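Local coordinates for beta-ketoacyl-[acyl-carrier-protein] synthase III (Pseudomonas aeruginosa, PDB 2X3E) that probably catalyses the first condensation of bacterial fatty acid synthesis, condensing the acetyl group of acetyl-CoA with malonyl-ACP to give 3-oxobutanoyl-ACP, and works as a homodimer, at residues G41-H46 against I275-G279; V7-L11 against L321-I326. The protein carries 1 engineered substitution. All blocks are in the same frame, centred on the assembly; numbering follows the deposited sequence.

Interaction 1. Residues G41-H46 against I275-G279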
loop_
_atom_site.group_PDB
_atom_site.type_symbol
_atom_site.label_atom_id
_atom_site.label_comp_id
_atom_site.label_asym_id
_atom_site.label_seq_id
_atom_site.Cartn_x
_atom_site.Cartn_y
_atom_site.Cartn_z
ATOM N N GLY A 41 -19.986 3.608 -23.369
ATOM C CA GLY A 41 -19.147 3.679 -24.569
ATOM C C GLY A 41 -18.139 2.539 -24.678
ATOM O O GLY A 41 -17.420 2.434 -25.675
ATOM N N VAL A 42 -18.091 1.679 -23.662
ATOM C CA VAL A 42 -17.189 0.540 -23.648
ATOM C C VAL A 42 -17.774 -0.558 -24.535
ATOM O O VAL A 42 -18.923 -0.960 -24.352
ATOM C CB VAL A 42 -17.007 -0.011 -22.222
ATOM C CG1 VAL A 42 -16.146 -1.268 -22.235
ATOM C CG2 VAL A 42 -16.398 1.050 -21.320
ATOM N N ARG A 43 -16.979 -1.026 -25.494
ATOM C CA ARG A 43 -17.412 -2.078 -26.410
ATOM C C ARG A 43 -16.817 -3.440 -26.062
ATOM O O ARG A 43 -17.411 -4.470 -26.369
ATOM C CB ARG A 43 -17.092 -1.694 -27.855
ATOM C CG ARG A 43 -17.815 -0.423 -28.303
ATOM C CD ARG A 43 -18.301 -0.492 -29.751
ATOM N NE ARG A 43 -19.168 0.641 -30.080
ATOM C CZ ARG A 43 -19.828 0.796 -31.230
ATOM N NH1 ARG A 43 -19.737 -0.109 -32.202
ATOM N NH2 ARG A 43 -20.591 1.873 -31.413
ATOM N N GLN A 44 -15.646 -3.459 -25.429
ATOM C CA GLN A 44 -15.127 -4.711 -24.892
ATOM C C GLN A 44 -14.269 -4.530 -23.650
ATOM O O GLN A 44 -13.767 -3.439 -23.357
ATOM C CB GLN A 44 -14.383 -5.521 -25.965
ATOM C CG GLN A 44 -13.264 -4.796 -26.690
ATOM C CD GLN A 44 -12.285 -5.753 -27.370
ATOM O OE1 GLN A 44 -12.678 -6.611 -28.166
ATOM N NE2 GLN A 44 -11.003 -5.601 -27.064
ATOM N N ARG A 45 -14.123 -5.622 -22.912
ATOM C CA ARG A 45 -13.337 -5.625 -21.698
ATOM C C ARG A 45 -12.671 -6.994 -21.532
ATOM O O ARG A 45 -13.263 -8.031 -21.850
ATOM C CB ARG A 45 -14.167 -5.183 -20.471
ATOM C CG ARG A 45 -15.451 -5.958 -20.115
ATOM C CD ARG A 45 -16.573 -5.914 -21.155
ATOM N NE ARG A 45 -17.418 -4.719 -21.172
ATOM C CZ ARG A 45 -18.331 -4.469 -22.111
ATOM N NH1 ARG A 45 -19.061 -3.366 -22.060
ATOM N NH2 ARG A 45 -18.525 -5.317 -23.120
ATOM N N HIS A 46 -11.415 -6.972 -21.095
ATOM C CA HIS A 46 -10.629 -8.189 -20.951
ATOM C C HIS A 46 -10.860 -8.772 -19.561
ATOM O O HIS A 46 -10.931 -8.034 -18.570
ATOM C CB HIS A 46 -9.148 -7.906 -21.211
ATOM C CG HIS A 46 -8.857 -7.540 -22.636
ATOM N ND1 HIS A 46 -8.266 -8.414 -23.521
ATOM C CD2 HIS A 46 -9.090 -6.400 -23.330
ATOM C CE1 HIS A 46 -8.149 -7.830 -24.702
ATOM N NE2 HIS A 46 -8.643 -6.609 -24.613
ATOM N N ILE A 275 -10.594 3.375 -23.580
ATOM C CA ILE A 275 -11.662 2.803 -22.752
ATOM C C ILE A 275 -12.655 1.958 -23.563
ATOM O O ILE A 275 -13.251 1.018 -23.039
ATOM C CB ILE A 275 -12.404 3.907 -21.944
ATOM C CG1 ILE A 275 -13.197 3.281 -20.790
ATOM C CG2 ILE A 275 -13.291 4.763 -22.855
ATOM C CD1 ILE A 275 -13.780 4.295 -19.854
ATOM N N ALA A 276 -12.817 2.279 -24.842
ATOM C CA ALA A 276 -13.674 1.480 -25.725
ATOM C C ALA A 276 -13.188 0.036 -25.900
ATOM O O ALA A 276 -14.007 -0.877 -26.043
ATOM C CB ALA A 276 -13.807 2.160 -27.088
ATOM N N GLU A 277 -11.864 -0.164 -25.869
ATOM C CA GLU A 277 -11.265 -1.473 -26.150
ATOM C C GLU A 277 -10.958 -2.285 -24.895
ATOM O O GLU A 277 -10.907 -3.509 -24.954
ATOM C CB GLU A 277 -9.979 -1.317 -26.969
ATOM C CG GLU A 277 -10.183 -0.692 -28.340
ATOM C CD GLU A 277 -10.073 0.817 -28.305
ATOM O OE1 GLU A 277 -10.005 1.374 -27.193
ATOM O OE2 GLU A 277 -10.058 1.449 -29.382
ATOM N N VAL A 278 -10.740 -1.610 -23.770
ATOM C CA VAL A 278 -10.342 -2.296 -22.537
ATOM C C VAL A 278 -11.256 -2.043 -21.340
ATOM O O VAL A 278 -11.121 -2.711 -20.322
ATOM C CB VAL A 278 -8.878 -1.945 -22.142
ATOM C CG1 VAL A 278 -7.928 -2.279 -23.283
ATOM C CG2 VAL A 278 -8.734 -0.476 -21.740
ATOM N N GLY A 279 -12.184 -1.099 -21.458
ATOM C CA GLY A 279 -13.032 -0.724 -20.334
ATOM C C GLY A 279 -12.253 -0.005 -19.247
ATOM O O GLY A 279 -11.153 0.495 -19.483
HETATM O O HOH W 1 -9.756 -4.906 -20.126
HETATM O O HOH W 2 -8.339 -4.659 -26.415
#
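A polar, backbone-led contact docks the loop after helix 33-40, and the short strand 44-46 that follows, onto the C-terminal end of helix 275-278. Ala276 O accepts two hydrogen bonds, from Arg43 N (3.0 Å, 151°) and Gln44 N (3.1 Å, 154°). Glu277 O takes a third from the side-chain amide, Gln44 NE2 (3.0 Å, 158°). One water oxygen lies 2.8 Å from His46 N, accepting, and 2.6 Å from Val278 O, donating; another lies 2.7 Å from His46 NE2 and donates to Glu277 O at 3.2 Å. His46 ND1 is hydrogen-bonded to Pro16 O. Alongside these polar bonds, Val42 CG2 packs on Ile275 CG1 (3.9 Å) and Val42 CG1 on Gly279 CA (3.7 Å). Gly279 leaves the helix with positive phi, and an ideal CB would come within 3.3 Å of Arg45 CB, so glycine suits turn and packing. The Arg45 guanidinium leads elsewhere, to Ala155 O, Leu20 O and Asn22 OD1. Asn280, a predicted active-site residue, follows directly, and the Ile275 side chain is about 7 Å from that of His250, another. Helix-end carbonyls are taken up by a neighbouring loop and strand beside the predicted catalytic site of a FabH-type thiolase fold.

Interaction 2. Residues V7-L11 against L321-I326; sequences VVCGL and LRWPKI
Build this contact as apolar packing, without a cross-segment hydrogen bond, between strand 5-14, outermost of its sheet within the chain, and an extended C-terminal tail leaving a strand of the other large sheet at 321-322. Residues 7-11 are extended except at Cys9 (psi 5°), where Cys9 and Gly10 face Val165 in a classic beta bulge. End-to-end, 8-11 and 321-326 differ by 45°, with CA atoms 7.1 Å apart at Val8-Pro324 and 6.1 Å at Gly10-Ile326. Val8 (t) points into a hollow: Val8 CG2 to Leu321 CD1 3.9 Å, Val8 O to Pro324 CG 3.4 Å, Val8 CG1 to Ile326 CD1 4.4 Å. Ile326 (m, m) lays CD1 against the bulge, 3.4 Å from Cys9 C and 3.5 Å from Gly10 N; its CG2 meets Leu11 CB (4.0 Å). Trp323 (chi1 t, chi2 -110°) points CB away, but its ring edge returns, CH2 lying 4.4 Å from CD2 of Leu11 (t, p). The packing joins the two sheet layers of the thiolase fold.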
loop_
_atom_site.group_PDB
_atom_site.type_symbol
_atom_site.label_atom_id
_atom_site.label_comp_id
_atom_site.label_asym_id
_atom_site.label_seq_id
_atom_site.Cartn_x
_atom_site.Cartn_y
_atom_site.Cartn_z
ATOM N N VAL A 7 12.840 9.334 -12.970
ATOM C CA VAL A 7 12.642 9.442 -14.410
ATOM C C VAL A 7 12.008 8.183 -15.004
ATOM O O VAL A 7 12.506 7.076 -14.814
ATOM C CB VAL A 7 13.989 9.703 -15.117
ATOM C CG1 VAL A 7 13.817 9.657 -16.623
ATOM C CG2 VAL A 7 14.573 11.040 -14.673
ATOM N N VAL A 8 10.916 8.359 -15.741
ATOM C CA VAL A 8 10.298 7.246 -16.469
ATOM C C VAL A 8 11.244 6.804 -17.588
ATOM O O VAL A 8 11.708 7.630 -18.371
ATOM C CB VAL A 8 8.928 7.643 -17.080
ATOM C CG1 VAL A 8 8.363 6.508 -17.930
ATOM C CG2 VAL A 8 7.938 8.022 -15.981
ATOM N N CYS A 9 11.530 5.505 -17.659
ATOM C CA CYS A 9 12.435 4.975 -18.683
ATOM C C CYS A 9 11.987 3.651 -19.313
ATOM O O CYS A 9 12.699 3.103 -20.140
ATOM C CB CYS A 9 13.859 4.847 -18.119
ATOM S SG CYS A 9 14.045 3.740 -16.712
ATOM N N GLY A 10 10.793 3.169 -18.963
ATOM C CA GLY A 10 10.271 1.917 -19.515
ATOM C C GLY A 10 8.773 1.799 -19.327
ATOM O O GLY A 10 8.225 2.309 -18.351
ATOM N N LEU A 11 8.111 1.142 -20.281
ATOM C CA LEU A 11 6.664 0.925 -20.234
ATOM C C LEU A 11 6.358 -0.471 -20.748
ATOM O O LEU A 11 6.949 -0.924 -21.727
ATOM C CB LEU A 11 5.931 1.969 -21.088
ATOM C CG LEU A 11 4.401 1.884 -21.176
ATOM C CD1 LEU A 11 3.751 2.277 -19.868
ATOM C CD2 LEU A 11 3.884 2.759 -22.309
ATOM N N LEU A 321 4.790 15.579 -16.318
ATOM C CA LEU A 321 6.106 15.185 -16.814
ATOM C C LEU A 321 6.193 15.497 -18.303
ATOM O O LEU A 321 5.172 15.686 -18.959
ATOM C CB LEU A 321 6.354 13.689 -16.576
ATOM C CG LEU A 321 5.553 12.674 -17.409
ATOM C CD1 LEU A 321 6.178 11.274 -17.304
ATOM C CD2 LEU A 321 4.073 12.637 -16.995
ATOM N N ARG A 322 7.409 15.571 -18.831
ATOM C CA ARG A 322 7.595 15.570 -20.278
ATOM C C ARG A 322 7.855 14.133 -20.690
ATOM O O ARG A 322 8.630 13.433 -20.041
ATOM C CB ARG A 322 8.738 16.492 -20.696
ATOM C CG ARG A 322 8.420 17.977 -20.483
ATOM C CD ARG A 322 9.538 18.881 -20.981
ATOM N NE ARG A 322 10.819 18.525 -20.368
ATOM C CZ ARG A 322 11.933 18.194 -21.028
ATOM N NH1 ARG A 322 11.983 18.188 -22.364
ATOM N NH2 ARG A 322 13.025 17.884 -20.340
ATOM N N TRP A 323 7.177 13.680 -21.742
ATOM C CA TRP A 323 7.216 12.264 -22.113
ATOM C C TRP A 323 8.574 11.934 -22.726
ATOM O O TRP A 323 9.029 12.644 -23.630
ATOM C CB TRP A 323 6.083 11.918 -23.090
ATOM C CG TRP A 323 6.034 10.453 -23.438
ATOM C CD1 TRP A 323 6.342 9.884 -24.634
ATOM C CD2 TRP A 323 5.685 9.381 -22.560
ATOM N NE1 TRP A 323 6.194 8.521 -24.563
ATOM C CE2 TRP A 323 5.792 8.185 -23.296
ATOM C CE3 TRP A 323 5.293 9.317 -21.222
ATOM C CZ2 TRP A 323 5.518 6.935 -22.738
ATOM C CZ3 TRP A 323 5.018 8.069 -20.666
ATOM C CH2 TRP A 323 5.136 6.897 -21.427
ATOM N N PRO A 324 9.237 10.874 -22.224
ATOM C CA PRO A 324 10.552 10.510 -22.724
ATOM C C PRO A 324 10.474 9.594 -23.935
ATOM O O PRO A 324 9.389 9.137 -24.306
ATOM C CB PRO A 324 11.165 9.764 -21.540
ATOM C CG PRO A 324 10.009 9.073 -20.916
ATOM C CD PRO A 324 8.806 9.962 -21.145
ATOM N N LYS A 325 11.626 9.323 -24.532
ATOM C CA LYS A 325 11.713 8.388 -25.650
ATOM C C LYS A 325 11.665 6.961 -25.110
ATOM O O LYS A 325 12.640 6.481 -24.524
ATOM C CB LYS A 325 13.003 8.617 -26.436
ATOM C CG LYS A 325 13.130 10.029 -27.010
ATOM C CD LYS A 325 14.514 10.286 -27.584
ATOM C CE LYS A 325 14.653 11.721 -28.078
ATOM N NZ LYS A 325 14.488 12.720 -26.975
ATOM N N ILE A 326 10.529 6.291 -25.297
ATOM C CA ILE A 326 10.334 4.929 -24.795
ATOM C C ILE A 326 10.268 3.954 -25.954
ATOM O O ILE A 326 9.575 4.211 -26.946
ATOM C CB ILE A 326 9.033 4.799 -23.965
ATOM C CG1 ILE A 326 9.106 5.667 -22.705
ATOM C CG2 ILE A 326 8.771 3.338 -23.588
ATOM C CD1 ILE A 326 10.199 5.243 -21.725
#

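How the interactions relate
Interaction 2 is the more deeply enclosed: seven of its eight touching residues are buried and none exposed, against five buried and two exposed among eleven in interaction 1. Their chemistry differs too: 308 Å² is buried in interaction 2 without a cross-segment hydrogen bond, whereas the 356 Å² of interaction 1 comes with three direct bonds and two water bridges. They share no helix or strand: interaction 1 joins loop and short strand to a helix end near predicted catalytic residues, while interaction 2 joins the two large sheets away from them. Centres lie 26 Å apart and nearest atoms about 13 Å, and interaction 1 is nested within the chain loop that interaction 2 closes.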